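Local coordinates for protein metalloregulator ScaR (Streptococcus gordonii, PDB 3HRT) that probably represses or activates transcription by binding DNA as a homodimer in response to transition metal ions such as manganese, at residues A[74-79]-A[120-125]. Sequence-based numbering, arbitrary orientation.
With CD (cadmium ion), chain D; SO4 (sulfate ion), chain C.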
loop_
_atom_site.group_PDB
_atom_site.type_symbol
_atom_site.label_atom_id
_atom_site.label_comp_id
_atom_site.label_asym_id
_atom_site.label_seq_id
_atom_site.Cartn_x
_atom_site.Cartn_y
_atom_site.Cartn_z
ATOM N N LYS A 74 -5.730 2.787 10.815
ATOM C CA LYS A 74 -5.071 2.132 9.700
ATOM C C LYS A 74 -6.035 1.270 8.939
ATOM O O LYS A 74 -6.294 1.509 7.779
ATOM C CB LYS A 74 -3.911 1.274 10.214
ATOM C CG LYS A 74 -2.711 1.198 9.280
ATOM C CD LYS A 74 -1.692 0.158 9.720
ATOM C CE LYS A 74 -1.012 0.550 11.027
ATOM N NZ LYS A 74 0.425 0.093 11.091
ATOM N N HIS A 75 -6.576 0.271 9.606
ATOM C CA HIS A 75 -7.537 -0.633 9.008
ATOM C C HIS A 75 -8.682 0.072 8.295
ATOM O O HIS A 75 -9.076 -0.321 7.202
ATOM C CB HIS A 75 -8.112 -1.512 10.102
ATOM C CG HIS A 75 -9.159 -2.455 9.621
ATOM N ND1 HIS A 75 -8.949 -3.811 9.526
ATOM C CD2 HIS A 75 -10.421 -2.235 9.189
ATOM C CE1 HIS A 75 -10.040 -4.392 9.064
ATOM N NE2 HIS A 75 -10.948 -3.457 8.848
ATOM N N ARG A 76 -9.216 1.110 8.927
ATOM C CA ARG A 76 -10.441 1.755 8.462
ATOM C C ARG A 76 -10.205 2.765 7.338
ATOM O O ARG A 76 -11.015 2.875 6.408
ATOM C CB ARG A 76 -11.195 2.366 9.652
ATOM C CG ARG A 76 -11.651 1.274 10.624
ATOM C CD ARG A 76 -12.592 1.739 11.749
ATOM N NE ARG A 76 -13.203 0.598 12.429
ATOM C CZ ARG A 76 -13.918 0.702 13.540
ATOM N NH1 ARG A 76 -14.089 1.894 14.088
ATOM N NH2 ARG A 76 -14.464 -0.373 14.098
ATOM N N LEU A 77 -9.092 3.492 7.421
ATOM C CA LEU A 77 -8.694 4.400 6.359
ATOM C C LEU A 77 -8.371 3.591 5.112
ATOM O O LEU A 77 -8.839 3.912 4.023
ATOM C CB LEU A 77 -7.487 5.213 6.789
ATOM C CG LEU A 77 -7.731 6.259 7.868
ATOM C CD1 LEU A 77 -6.452 7.003 8.212
ATOM C CD2 LEU A 77 -8.801 7.227 7.413
ATOM N N ILE A 78 -7.596 2.524 5.275
ATOM C CA ILE A 78 -7.306 1.658 4.144
ATOM C C ILE A 78 -8.593 1.198 3.456
ATOM O O ILE A 78 -8.714 1.245 2.222
ATOM C CB ILE A 78 -6.479 0.420 4.535
ATOM C CG1 ILE A 78 -5.072 0.828 4.989
ATOM C CG2 ILE A 78 -6.395 -0.556 3.374
ATOM C CD1 ILE A 78 -4.378 1.792 4.062
ATOM N N GLU A 79 -9.554 0.744 4.245
ATOM C CA GLU A 79 -10.787 0.251 3.670
ATOM C C GLU A 79 -11.481 1.327 2.893
ATOM O O GLU A 79 -11.990 1.070 1.802
ATOM C CB GLU A 79 -11.721 -0.262 4.755
ATOM C CG GLU A 79 -11.507 -1.726 5.086
ATOM C CD GLU A 79 -12.377 -2.157 6.240
ATOM O OE1 GLU A 79 -12.877 -1.236 6.921
ATOM O OE2 GLU A 79 -12.561 -3.383 6.469
ATOM N N LYS A 120 -14.937 10.188 9.006
ATOM C CA LYS A 120 -15.164 9.867 10.390
ATOM C C LYS A 120 -15.685 8.433 10.520
ATOM O O LYS A 120 -15.913 7.952 11.616
ATOM C CB LYS A 120 -16.095 10.895 11.027
ATOM C CG LYS A 120 -15.580 12.337 10.960
ATOM C CD LYS A 120 -16.455 13.301 11.783
ATOM C CE LYS A 120 -15.936 14.758 11.742
ATOM N NZ LYS A 120 -16.449 15.671 12.842
ATOM N N ALA A 121 -15.831 7.728 9.409
ATOM C CA ALA A 121 -16.369 6.382 9.500
ATOM C C ALA A 121 -16.010 5.528 8.305
ATOM O O ALA A 121 -16.093 5.990 7.158
ATOM C CB ALA A 121 -17.866 6.448 9.646
ATOM N N CYS A 122 -15.649 4.274 8.560
ATOM C CA CYS A 122 -15.318 3.356 7.477
ATOM C C CYS A 122 -16.593 2.935 6.741
ATOM O O CYS A 122 -17.690 3.282 7.182
ATOM C CB CYS A 122 -14.526 2.169 8.005
ATOM S SG CYS A 122 -15.473 0.930 8.812
ATOM N N PRO A 123 -16.473 2.212 5.606
ATOM C CA PRO A 123 -17.727 1.959 4.876
ATOM C C PRO A 123 -18.785 1.144 5.677
ATOM O O PRO A 123 -19.959 1.079 5.279
ATOM C CB PRO A 123 -17.266 1.169 3.630
ATOM C CG PRO A 123 -15.786 1.219 3.604
ATOM C CD PRO A 123 -15.337 1.472 5.020
ATOM N N HIS A 124 -18.376 0.538 6.791
ATOM C CA HIS A 124 -19.265 -0.348 7.535
ATOM C C HIS A 124 -19.883 0.261 8.777
ATOM O O HIS A 124 -20.523 -0.449 9.526
ATOM C CB HIS A 124 -18.546 -1.629 7.947
ATOM C CG HIS A 124 -18.008 -2.419 6.798
ATOM N ND1 HIS A 124 -16.679 -2.774 6.700
ATOM C CD2 HIS A 124 -18.619 -2.925 5.703
ATOM C CE1 HIS A 124 -16.496 -3.466 5.590
ATOM N NE2 HIS A 124 -17.657 -3.570 4.966
ATOM N N GLY A 125 -19.683 1.553 9.008
ATOM C CA GLY A 125 -20.241 2.224 10.176
ATOM C C GLY A 125 -19.277 2.499 11.332
ATOM O O GLY A 125 -19.558 3.364 12.188
HETATM CD CD CD D . -14.702 -1.462 8.440
HETATM S S SO4 C . -15.427 -4.205 14.285
HETATM O O1 SO4 C . -15.301 -4.122 15.742
HETATM O O2 SO4 C . -14.724 -3.091 13.645
HETATM O O3 SO4 C . -14.849 -5.471 13.830
HETATM O O4 SO4 C . -16.833 -4.125 13.899
#
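Arg76 and Glu79 of helix 62-85 face Cys122, Pro123 and His124 across a buried metal site in the metal-binding and dimerisation domain of a DtxR/MntR-family regulator. A cadmium ion occupies the site, whose zinc-binding residues are Glu79, Cys122, His124 and Asp159. His75 lies one helical turn before Glu79. His75 NE2 makes a weak hydrogen bond to Glu79 OE2 (2.9 Å, N-H...O angle 128°) and also bonds Asp159 OD1. It thus bridges two acidic groups that lie close together and probably eases their repulsion. Arg76 packs its CB on Cys122 CB at 3.7 Å. Its chain then runs extended past the cysteine. NH1 hydrogen-bonds the carbonyl O of Thr127, and NH2 forms a salt bridge with Glu137. Arg76 NH2 also donates to sulfate O2 (2.8 Å), with the sulfate at the guanidinium edge. This anion probably comes from the crystallisation liquor. The CB of Glu79 is directed toward the 120-125 loop. Glu79 CB rests 4.0 Å from Pro123 CD. The extended chain carries Glu79 OE1 to the cadmium at 2.4 Å. From the loop, Cys122 SG binds the same ion at 2.5 Å. A chi1 of 78° sets SG where it meets both the cadmium and His124 N. A type I turn from Cys122 to Gly125 brings His124 round to the metal. Its ring stands nearly perpendicular to the Glu79 carboxylate (81°). The cadmium lies in the ring plane, at the edge, but His124 ND1 is 2.9 Å from the cadmium, long for a metal bond. Within this turn, His124 N donates to the metal-bound Cys122 SG at 3.6 Å.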